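Local coordinates for protein plu4264 (Photorhabdus luminescens subsp. laumondii, PDB 4MV2) that is of unknown function but adopts a metal-binding cupin fold and holds a nickel ion in the crystal, consistent with a metal-dependent enzyme, at residues 54-58 and 84-90; 19-24 and 36-42; 62-67 and 95-101. The contacts are given in a common frame with arbitrary orientation. Where two conformers were deposited one is given. Residues are numbered along the deposited sequence.

Contact 1 of 3, residues 54-58 and 84-90; sequences EYELF and IPLDSEH. With NI (nickel (II) ion), chain C.
Residues 54-58 run into an extended strand that meets residues 84-90, which lead from strand 81-84 towards strand 90-94, and together they illustrate how a β-barrel wall supplies metal ligands. At Glu54 the backbone does the work: water 1 lies 2.8 Å from Glu54 O and 3.0 Å from Ile84 O, between the two backbones, and Glu54 O is 3.6 Å from Leu86 CD2. Tyr55 (chi1 m) points its CA-CB bond away from 84-90, yet its ring takes Leu86 CD2 over one face in a CH-pi contact, 3.7 Å from CD2 to the ring centroid; Trp107 stacks on the same ring. Glu56 takes part through both backbone and side chain. Its O accepts an almost straight hydrogen bond from Ile84 N (2.9 Å), and beside it water 2 bridges Glu56 N (3.0 Å) and Ile84 O (2.7 Å). The extended tt side chain of Glu56 carries OE1 to nickel at 2.1 Å; OE2 takes hydrogen bonds from water 3 (2.7 Å) and from Thr104. Phe58 (chi1 m) receives Ile84 CD1 over its ring face, 4.0 Å from CD1 to the centroid. Beyond Ile84, a type II turn from Pro85 to Ser88 closes with Ser88 N to Pro85 O at 3.0 Å, and Ser88 OG also binds Pro85 O (2.8 Å). His90 (chi1 p) anchors ND1 on Ser88 O (2.9 Å), which orients NE2 to the nickel at 2.2 Å. With waters 3 and 4, His50 and His52, this completes the six-coordinate three-histidine, one-glutamate metal site of the cupin fold.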
loop_
_atom_site.group_PDB
_atom_site.type_symbol
_atom_site.label_atom_id
_atom_site.label_comp_id
_atom_site.label_asym_id
_atom_site.label_seq_id
_atom_site.Cartn_x
_atom_site.Cartn_y
_atom_site.Cartn_z
ATOM N N GLU A 54 4.623 -9.887 -13.702
ATOM C CA GLU A 54 3.606 -9.324 -12.840
ATOM C C GLU A 54 3.757 -7.795 -12.776
ATOM O O GLU A 54 4.897 -7.277 -12.825
ATOM C CB GLU A 54 3.751 -9.853 -11.395
ATOM C CG GLU A 54 3.271 -11.270 -11.129
ATOM C CD GLU A 54 4.313 -12.322 -11.394
ATOM O OE1 GLU A 54 5.426 -11.965 -11.827
ATOM O OE2 GLU A 54 4.003 -13.517 -11.172
ATOM N N TYR A 55 2.627 -7.090 -12.691
ATOM C CA TYR A 55 2.574 -5.656 -12.394
ATOM C C TYR A 55 2.997 -5.428 -10.961
ATOM O O TYR A 55 2.774 -6.273 -10.111
ATOM C CB TYR A 55 1.145 -5.127 -12.534
ATOM C CG TYR A 55 0.617 -5.201 -13.959
ATOM C CD1 TYR A 55 -0.008 -6.333 -14.443
ATOM C CD2 TYR A 55 0.779 -4.128 -14.813
ATOM C CE1 TYR A 55 -0.450 -6.389 -15.773
ATOM C CE2 TYR A 55 0.346 -4.151 -16.109
ATOM C CZ TYR A 55 -0.282 -5.287 -16.591
ATOM O OH TYR A 55 -0.716 -5.326 -17.905
ATOM N N GLU A 56 3.607 -4.282 -10.701
ATOM C CA GLU A 56 4.087 -3.959 -9.359
ATOM C C GLU A 56 4.145 -2.449 -9.186
ATOM O O GLU A 56 4.456 -1.716 -10.122
ATOM C CB GLU A 56 5.458 -4.605 -9.135
ATOM C CG GLU A 56 5.962 -4.505 -7.675
ATOM C CD GLU A 56 7.186 -5.333 -7.407
ATOM O OE1 GLU A 56 7.827 -5.802 -8.372
ATOM O OE2 GLU A 56 7.530 -5.486 -6.229
ATOM N N LEU A 57 3.765 -2.017 -7.972
ATOM C CA LEU A 57 3.717 -0.620 -7.452
ATOM C C LEU A 57 4.551 -0.553 -6.159
ATOM O O LEU A 57 4.387 -1.411 -5.310
ATOM C CB LEU A 57 2.252 -0.207 -7.072
ATOM C CG LEU A 57 2.050 1.189 -6.469
ATOM C CD1 LEU A 57 2.337 2.192 -7.624
ATOM C CD2 LEU A 57 0.649 1.291 -5.951
ATOM N N PHE A 58 5.428 0.440 -6.009
ATOM C CA PHE A 58 6.037 0.720 -4.708
ATOM C C PHE A 58 5.420 2.010 -4.169
ATOM O O PHE A 58 5.327 3.027 -4.874
ATOM C CB PHE A 58 7.547 1.002 -4.819
ATOM C CG PHE A 58 8.429 -0.154 -5.225
ATOM C CD1 PHE A 58 7.970 -1.454 -5.370
ATOM C CD2 PHE A 58 9.770 0.103 -5.434
ATOM C CE1 PHE A 58 8.833 -2.460 -5.735
ATOM C CE2 PHE A 58 10.622 -0.909 -5.784
ATOM C CZ PHE A 58 10.156 -2.171 -5.925
ATOM N N ILE A 84 6.611 -0.274 -11.494
ATOM C CA ILE A 84 7.685 -1.087 -12.022
ATOM C C ILE A 84 7.218 -1.627 -13.368
ATOM O O ILE A 84 6.336 -2.486 -13.430
ATOM C CB ILE A 84 7.999 -2.253 -11.082
ATOM C CG1 ILE A 84 8.320 -1.776 -9.659
ATOM C CG2 ILE A 84 9.118 -3.089 -11.626
ATOM C CD1 ILE A 84 9.497 -0.829 -9.574
ATOM N N PRO A 85 7.808 -1.134 -14.467
ATOM C CA PRO A 85 7.340 -1.621 -15.772
ATOM C C PRO A 85 7.463 -3.120 -15.904
ATOM O O PRO A 85 8.401 -3.738 -15.403
ATOM C CB PRO A 85 8.289 -0.931 -16.752
ATOM C CG PRO A 85 8.746 0.285 -16.015
ATOM C CD PRO A 85 8.887 -0.135 -14.611
ATOM N N LEU A 86 6.508 -3.706 -16.626
ATOM C CA LEU A 86 6.523 -5.140 -16.848
ATOM C C LEU A 86 7.864 -5.576 -17.406
ATOM O O LEU A 86 8.378 -4.984 -18.358
ATOM C CB LEU A 86 5.417 -5.574 -17.826
ATOM C CG LEU A 86 3.980 -5.298 -17.347
ATOM C CD1 LEU A 86 2.983 -5.919 -18.330
ATOM C CD2 LEU A 86 3.731 -5.797 -15.944
ATOM N N ASP A 87 8.412 -6.621 -16.795
ATOM C CA ASP A 87 9.655 -7.233 -17.237
ATOM C C ASP A 87 10.880 -6.352 -17.123
ATOM O O ASP A 87 11.917 -6.698 -17.633
ATOM C CB ASP A 87 9.539 -7.702 -18.690
ATOM C CG ASP A 87 8.469 -8.756 -18.882
ATOM O OD1 ASP A 87 8.328 -9.651 -18.014
ATOM O OD2 ASP A 87 7.773 -8.685 -19.914
ATOM N N SER A 88 10.773 -5.227 -16.434
ATOM C CA SER A 88 11.961 -4.400 -16.211
ATOM C C SER A 88 12.768 -4.989 -15.066
ATOM O O SER A 88 12.190 -5.513 -14.112
ATOM C CB SER A 88 11.555 -2.980 -15.850
ATOM O OG SER A 88 10.894 -2.909 -14.583
ATOM N N GLU A 89 14.089 -4.872 -15.148
ATOM C CA GLU A 89 14.976 -5.206 -14.049
ATOM C C GLU A 89 14.963 -4.082 -13.041
ATOM O O GLU A 89 15.114 -2.915 -13.390
ATOM C CB GLU A 89 16.398 -5.434 -14.541
ATOM C CG GLU A 89 16.536 -6.565 -15.559
ATOM C CD GLU A 89 16.408 -7.983 -14.963
ATOM O OE1 GLU A 89 16.694 -8.168 -13.751
ATOM O OE2 GLU A 89 16.049 -8.919 -15.736
ATOM N N HIS A 90 14.777 -4.435 -11.784
ATOM C CA HIS A 90 14.655 -3.428 -10.756
ATOM C C HIS A 90 15.259 -3.880 -9.495
ATOM O O HIS A 90 15.192 -5.075 -9.168
ATOM C CB HIS A 90 13.184 -3.021 -10.496
ATOM C CG HIS A 90 12.220 -4.171 -10.298
ATOM N ND1 HIS A 90 11.783 -4.965 -11.342
ATOM C CD2 HIS A 90 11.558 -4.607 -9.193
ATOM C CE1 HIS A 90 10.929 -5.866 -10.880
ATOM N NE2 HIS A 90 10.761 -5.665 -9.583
HETATM NI NI NI C . 9.602 -6.964 -8.304
HETATM O O HOH W 1 6.933 -5.438 -13.263
HETATM O O HOH W 2 3.679 -2.349 -13.019
HETATM O O HOH W 3 10.155 -6.074 -6.512
HETATM O O HOH W 4 8.502 -8.250 -6.940
#

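Contact 2 of 3, residues 19-24 and 36-42; sequences LDGSRL and GAWCIVR
Backbone hydrogen bonds define this pairing of strand 19-23 with residues 36-42. The short strand axes approach to 4.4 Å at 155°, an antiparallel course with Leu19 opposite Val41 and Leu24 opposite Gly36. Asp20 and Ile40 form one hydrogen-bonded pair (Asp20 N to Ile40 O 3.0 Å, Ile40 N to Asp20 O 2.8 Å); Ser22 and Trp38 form the next (Ser22 N to Trp38 O 2.8 Å, Trp38 N to Ser22 O 3.0 Å), and Leu24 N adds a bond to Gly36 O at 2.9 Å. Between them lie the non-hydrogen-bonded pairs Gly21-Cys39 and Arg23-Ala37, whose CA atoms close to 4.4 and 4.1 Å. Here CA-H...O contacts take over, such as Gly21 CA to Trp38 O at 3.2 Å and Cys39 CA to Asp20 O at 3.3 Å. The two strands make a β-hairpin with a long connection, part of the larger antiparallel sheet of the cupin barrel, in which strand 35-41 is flanked on its other edge by strand 100-107. Apolar contacts gather round Leu19 (chi1 p, chi2 p): its CD1 lies 4.0 Å from Cys39 SG and its CD2 4.0 Å from Val41 CG2. One face of the sheet carries Asp20, Ser22, Trp38 and Ile40; there the Trp38 indole (chi1 t) leads away from strand 19-23, donating NE1 to His101 and meeting Trp10 edge-to-face. Charge pairing closes one end. Arg42 NE donates to Asp20 OD2 at 2.8 Å in a salt bridge, with a weak second bond from Arg42 NH2 to Asp20 OD2 at 3.2 Å, while Asp99 holds NH1 of the same guanidinium.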
loop_
_atom_site.group_PDB
_atom_site.type_symbol
_atom_site.label_atom_id
_atom_site.label_comp_id
_atom_site.label_asym_id
_atom_site.label_seq_id
_atom_site.Cartn_x
_atom_site.Cartn_y
_atom_site.Cartn_z
ATOM N N LEU A 19 16.507 -8.006 1.239
ATOM C CA LEU A 19 15.874 -7.026 2.109
ATOM C C LEU A 19 15.027 -7.757 3.141
ATOM O O LEU A 19 14.938 -8.970 3.106
ATOM C CB LEU A 19 15.095 -6.011 1.259
ATOM C CG LEU A 19 13.966 -6.511 0.358
ATOM C CD1 LEU A 19 12.771 -7.134 1.093
ATOM C CD2 LEU A 19 13.505 -5.350 -0.518
ATOM N N ASP A 20 14.467 -7.010 4.082
ATOM C CA ASP A 20 13.642 -7.583 5.125
ATOM C C ASP A 20 12.192 -7.281 4.811
ATOM O O ASP A 20 11.819 -6.113 4.591
ATOM C CB ASP A 20 14.030 -7.004 6.485
ATOM C CG ASP A 20 15.336 -7.540 6.966
ATOM O OD1 ASP A 20 15.689 -8.692 6.581
ATOM O OD2 ASP A 20 16.083 -6.809 7.658
ATOM N N GLY A 21 11.377 -8.321 4.728
ATOM C CA GLY A 21 9.994 -8.160 4.320
ATOM C C GLY A 21 8.989 -8.745 5.301
ATOM O O GLY A 21 9.243 -9.712 6.009
ATOM N N SER A 22 7.796 -8.184 5.232
ATOM C CA SER A 22 6.613 -8.711 5.914
ATOM C C SER A 22 5.525 -8.812 4.874
ATOM O O SER A 22 4.904 -7.825 4.502
ATOM C CB SER A 22 6.189 -7.804 7.070
ATOM O OG SER A 22 5.040 -8.303 7.730
ATOM N N ARG A 23 5.308 -10.039 4.408
ATOM C CA ARG A 23 4.310 -10.279 3.348
ATOM C C ARG A 23 2.902 -10.133 3.885
ATOM O O ARG A 23 2.605 -10.612 4.973
ATOM C CB ARG A 23 4.484 -11.651 2.712
ATOM C CG ARG A 23 5.670 -11.680 1.752
ATOM C CD ARG A 23 5.852 -13.019 1.110
ATOM N NE ARG A 23 6.980 -13.044 0.194
ATOM C CZ ARG A 23 6.886 -13.228 -1.115
ATOM N NH1 ARG A 23 5.705 -13.383 -1.698
ATOM N NH2 ARG A 23 8.003 -13.259 -1.835
ATOM N N LEU A 24 2.032 -9.547 3.080
ATOM C CA LEU A 24 0.602 -9.466 3.388
ATOM C C LEU A 24 -0.039 -10.834 3.560
ATOM O O LEU A 24 -0.789 -11.089 4.511
ATOM C CB LEU A 24 -0.088 -8.714 2.258
ATOM C CG LEU A 24 -1.592 -8.515 2.415
ATOM C CD1 LEU A 24 -1.898 -7.618 3.622
ATOM C CD2 LEU A 24 -2.136 -7.939 1.135
ATOM N N GLY A 36 1.205 -8.320 -1.507
ATOM C CA GLY A 36 1.903 -7.149 -0.969
ATOM C C GLY A 36 2.964 -7.509 0.033
ATOM O O GLY A 36 2.994 -8.602 0.560
ATOM N N ALA A 37 3.827 -6.543 0.303
ATOM C CA ALA A 37 4.799 -6.690 1.381
ATOM C C ALA A 37 5.312 -5.345 1.838
ATOM O O ALA A 37 5.555 -4.454 1.046
ATOM C CB ALA A 37 5.958 -7.539 0.954
ATOM N N TRP A 38 5.504 -5.242 3.143
ATOM C CA TRP A 38 6.271 -4.134 3.721
ATOM C C TRP A 38 7.748 -4.538 3.657
ATOM O O TRP A 38 8.132 -5.579 4.196
ATOM C CB TRP A 38 5.880 -3.887 5.186
ATOM C CG TRP A 38 6.474 -2.645 5.802
ATOM C CD1 TRP A 38 7.813 -2.362 6.004
ATOM C CD2 TRP A 38 5.755 -1.526 6.305
ATOM N NE1 TRP A 38 7.938 -1.145 6.611
ATOM C CE2 TRP A 38 6.697 -0.604 6.789
ATOM C CE3 TRP A 38 4.396 -1.216 6.386
ATOM C CZ2 TRP A 38 6.328 0.595 7.369
ATOM C CZ3 TRP A 38 4.020 -0.035 6.939
ATOM C CH2 TRP A 38 4.979 0.868 7.444
ATOM N N CYS A 39 8.576 -3.688 3.054
ATOM C CA CYS A 39 9.979 -3.998 2.818
ATOM C C CYS A 39 10.877 -2.927 3.413
ATOM O O CYS A 39 10.582 -1.735 3.357
ATOM C CB CYS A 39 10.231 -4.023 1.318
ATOM S SG CYS A 39 9.297 -5.304 0.438
ATOM N N ILE A 40 11.987 -3.388 3.955
ATOM C CA ILE A 40 13.023 -2.513 4.489
ATOM C C ILE A 40 14.342 -2.877 3.874
ATOM O O ILE A 40 14.801 -4.028 3.939
ATOM C CB ILE A 40 13.168 -2.578 6.031
ATOM C CG1 ILE A 40 11.852 -2.305 6.737
ATOM C CG2 ILE A 40 14.238 -1.559 6.454
ATOM C CD1 ILE A 40 11.922 -2.541 8.247
ATOM N N VAL A 41 14.938 -1.882 3.229
ATOM C CA VAL A 41 16.323 -1.987 2.741
ATOM C C VAL A 41 17.187 -1.335 3.806
ATOM O O VAL A 41 17.065 -0.141 4.074
ATOM C CB VAL A 41 16.523 -1.392 1.343
ATOM C CG1 VAL A 41 17.985 -1.600 0.893
ATOM C CG2 VAL A 41 15.572 -2.020 0.327
ATOM N N ARG A 42 18.039 -2.130 4.431
ATOM C CA ARG A 42 18.801 -1.689 5.594
ATOM C C ARG A 42 19.858 -0.668 5.177
ATOM O O ARG A 42 20.221 -0.571 4.005
ATOM C CB ARG A 42 19.410 -2.909 6.270
ATOM C CG ARG A 42 18.364 -3.872 6.810
ATOM C CD ARG A 42 17.484 -3.230 7.854
ATOM N NE ARG A 42 16.499 -4.162 8.397
ATOM C CZ ARG A 42 15.607 -3.841 9.310
ATOM N NH1 ARG A 42 15.546 -2.605 9.780
ATOM N NH2 ARG A 42 14.740 -4.761 9.750
#

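Contact 3 of 3, residues 62-67 and 95-101; sequences QGNAII and NNQEDFH
This is a contact between the junction of strands 55-62 and 64-69 and the loop 95-99 with the start of strand 100-107, at the edge of the cupin β-barrel where the chain passes from the larger sheet into the smaller one. A single antiparallel hydrogen-bonded pair, Gln62 with His101 (CA-CA 5.0 Å), anchors it: His101 N donates to Gln62 O at 2.9 Å and Gln62 N to His101 O at 3.2 Å. At Gly63 the strand pairing ends. Its phi/psi of 91/-164 calls for glycine, since a CB would jam against the preceding carbonyl and clash with Asp99 O; the bend lets 64-67 diverge into the second sheet. Phe100 (chi1 t) fills the space between. Ala65 CB sits almost centrally over its ring, 3.4 Å from the centroid and 4° off the normal, a CH-pi contact, and Val60, Val76 and Val92 also pack on this phenyl group, which thus bridges the sheets. Water spans the gap as the loop 95-99 swings outward. Water 5 joins Gln62 NE2 (2.8 Å) to Asp99 O (2.7 Å), and water 6 accepts from Asn64 N (2.9 Å) and lies 2.8 Å from Glu98 O. The polar ends also look elsewhere: Gln62 OE1, over the His101 ring face, bonds to Lys78 of the second subunit, His101 ND1 pairs with Trp38, and Asp99 forms a salt bridge with Arg42. Near its start the loop is tied back directly by a side chain. Asn96 (chi1 m) points toward residues 62-67, and its ND2 donates to Asn64 O at 2.9 Å.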
loop_
_atom_site.group_PDB
_atom_site.type_symbol
_atom_site.label_atom_id
_atom_site.label_comp_id
_atom_site.label_asym_id
_atom_site.label_seq_id
_atom_site.Cartn_x
_atom_site.Cartn_y
_atom_site.Cartn_z
ATOM N N GLN A 62 9.403 5.658 4.096
ATOM C CA GLN A 62 10.305 6.380 4.993
ATOM C C GLN A 62 11.716 6.221 4.457
ATOM O O GLN A 62 12.095 5.155 3.956
ATOM C CB GLN A 62 10.213 5.771 6.384
ATOM C CG GLN A 62 11.030 6.461 7.477
ATOM C CD GLN A 62 10.836 5.692 8.795
ATOM O OE1 GLN A 62 9.693 5.409 9.219
ATOM N NE2 GLN A 62 11.877 5.266 9.370
ATOM N N GLY A 63 12.515 7.262 4.608
ATOM C CA GLY A 63 13.919 7.222 4.221
ATOM C C GLY A 63 14.143 7.665 2.799
ATOM O O GLY A 63 13.257 8.300 2.191
ATOM N N ASN A 64 15.342 7.338 2.302
ATOM C CA ASN A 64 15.773 7.748 0.978
ATOM C C ASN A 64 16.448 6.598 0.304
ATOM O O ASN A 64 17.220 5.891 0.923
ATOM C CB ASN A 64 16.771 8.916 1.097
ATOM C CG ASN A 64 16.125 10.130 1.685
ATOM O OD1 ASN A 64 16.129 10.343 2.906
ATOM N ND2 ASN A 64 15.497 10.904 0.840
ATOM N N ALA A 65 16.211 6.467 -0.988
ATOM C CA ALA A 65 16.857 5.429 -1.770
ATOM C C ALA A 65 16.888 5.820 -3.219
ATOM O O ALA A 65 16.266 6.799 -3.609
ATOM C CB ALA A 65 16.158 4.093 -1.583
ATOM N N ILE A 66 17.596 5.011 -3.993
ATOM C CA ILE A 66 17.545 5.057 -5.447
ATOM C C ILE A 66 16.833 3.813 -5.939
ATOM O O ILE A 66 17.228 2.716 -5.579
ATOM C CB ILE A 66 18.950 5.071 -6.037
ATOM C CG1 ILE A 66 19.687 6.320 -5.575
ATOM C CG2 ILE A 66 18.895 5.031 -7.548
ATOM C CD1 ILE A 66 21.171 6.255 -5.875
ATOM N N ILE A 67 15.814 3.985 -6.773
ATOM C CA ILE A 67 15.217 2.837 -7.441
ATOM C C ILE A 67 15.854 2.794 -8.824
ATOM O O ILE A 67 15.667 3.705 -9.616
ATOM C CB ILE A 67 13.691 2.898 -7.557
ATOM C CG1 ILE A 67 13.034 3.358 -6.251
ATOM C CG2 ILE A 67 13.175 1.556 -8.009
ATOM C CD1 ILE A 67 13.269 2.456 -5.089
ATOM N N ASN A 95 21.922 4.023 0.083
ATOM C CA ASN A 95 23.282 4.452 0.424
ATOM C C ASN A 95 23.345 5.202 1.763
ATOM O O ASN A 95 24.411 5.629 2.189
ATOM C CB ASN A 95 23.872 5.372 -0.652
ATOM C CG ASN A 95 24.129 4.681 -1.974
ATOM O OD1 ASN A 95 23.936 5.284 -3.036
ATOM N ND2 ASN A 95 24.589 3.470 -1.935
ATOM N N ASN A 96 22.208 5.339 2.433
ATOM C CA ASN A 96 22.075 6.198 3.588
ATOM C C ASN A 96 22.197 5.459 4.900
ATOM O O ASN A 96 22.245 4.249 4.927
ATOM C CB ASN A 96 20.786 6.992 3.452
ATOM C CG ASN A 96 20.697 7.673 2.096
ATOM O OD1 ASN A 96 21.451 8.590 1.827
ATOM N ND2 ASN A 96 19.811 7.196 1.225
ATOM N N GLN A 97 22.234 6.214 5.983
ATOM C CA GLN A 97 22.414 5.680 7.312
ATOM C C GLN A 97 21.175 5.183 7.972
ATOM O O GLN A 97 21.267 4.617 9.042
ATOM C CB GLN A 97 23.009 6.804 8.187
ATOM C CG GLN A 97 24.386 7.216 7.791
ATOM C CD GLN A 97 25.375 6.215 8.299
ATOM O OE1 GLN A 97 25.468 5.982 9.506
ATOM N NE2 GLN A 97 26.074 5.582 7.404
ATOM N N GLU A 98 20.024 5.436 7.352
ATOM C CA GLU A 98 18.725 5.121 7.955
ATOM C C GLU A 98 18.005 4.083 7.097
ATOM O O GLU A 98 18.135 4.079 5.866
ATOM C CB GLU A 98 17.859 6.384 7.989
ATOM C CG GLU A 98 18.457 7.607 8.678
ATOM C CD GLU A 98 19.464 8.411 7.829
ATOM O OE1 GLU A 98 19.528 8.315 6.567
ATOM O OE2 GLU A 98 20.190 9.178 8.466
ATOM N N ASP A 99 17.223 3.225 7.738
ATOM C CA ASP A 99 16.375 2.275 7.053
ATOM C C ASP A 99 15.538 2.936 5.969
ATOM O O ASP A 99 15.020 4.018 6.146
ATOM C CB ASP A 99 15.370 1.694 8.071
ATOM C CG ASP A 99 15.935 0.693 9.033
ATOM O OD1 ASP A 99 16.894 -0.032 8.724
ATOM O OD2 ASP A 99 15.336 0.575 10.135
ATOM N N PHE A 100 15.379 2.241 4.856
ATOM C CA PHE A 100 14.499 2.658 3.773
ATOM C C PHE A 100 13.309 1.723 3.734
ATOM O O PHE A 100 13.472 0.520 3.584
ATOM C CB PHE A 100 15.195 2.636 2.426
ATOM C CG PHE A 100 14.289 2.996 1.295
ATOM C CD1 PHE A 100 13.864 4.312 1.143
ATOM C CD2 PHE A 100 13.811 2.041 0.400
ATOM C CE1 PHE A 100 13.039 4.676 0.111
ATOM C CE2 PHE A 100 12.976 2.429 -0.634
ATOM C CZ PHE A 100 12.595 3.724 -0.757
ATOM N N HIS A 101 12.111 2.276 3.946
ATOM C CA HIS A 101 10.889 1.498 3.987
ATOM C C HIS A 101 10.023 1.780 2.768
ATOM O O HIS A 101 9.811 2.944 2.395
ATOM C CB HIS A 101 10.028 1.882 5.195
ATOM C CG HIS A 101 10.634 1.653 6.531
ATOM N ND1 HIS A 101 10.117 0.718 7.396
ATOM C CD2 HIS A 101 11.660 2.266 7.183
ATOM C CE1 HIS A 101 10.794 0.766 8.526
ATOM N NE2 HIS A 101 11.721 1.713 8.429
HETATM O O HOH W 5 14.409 5.663 8.225
HETATM O O HOH W 6 17.268 5.722 3.790
HETATM O O HOH W 7 17.649 8.479 4.546
#

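The three contacts show how the walls of a cupin barrel join, with one contact carrying nickel ligands. Contacts 2 and 3, with centres about 13 Å apart, are joined through neighbouring strands 35-41 and 100-107: Val41 N lies 2.8 Å from Phe100 O and Trp38 NE1 3.0 Å from His101 ND1, both probable hydrogen bonds. Contact 1 meets contact 3 inside the barrel, Phe58 CE2 packing 4.2 Å from Ile67 CG2, although their centres are about 19 Å apart. Contacts 1 and 2 do not touch; their nearest atoms are about 7 Å apart. Contact 1 supplies two nickel ligands, whereas the Leu19 and Ile67 side chains each lie about 9 Å from the ion. All three contacts touch the second subunit.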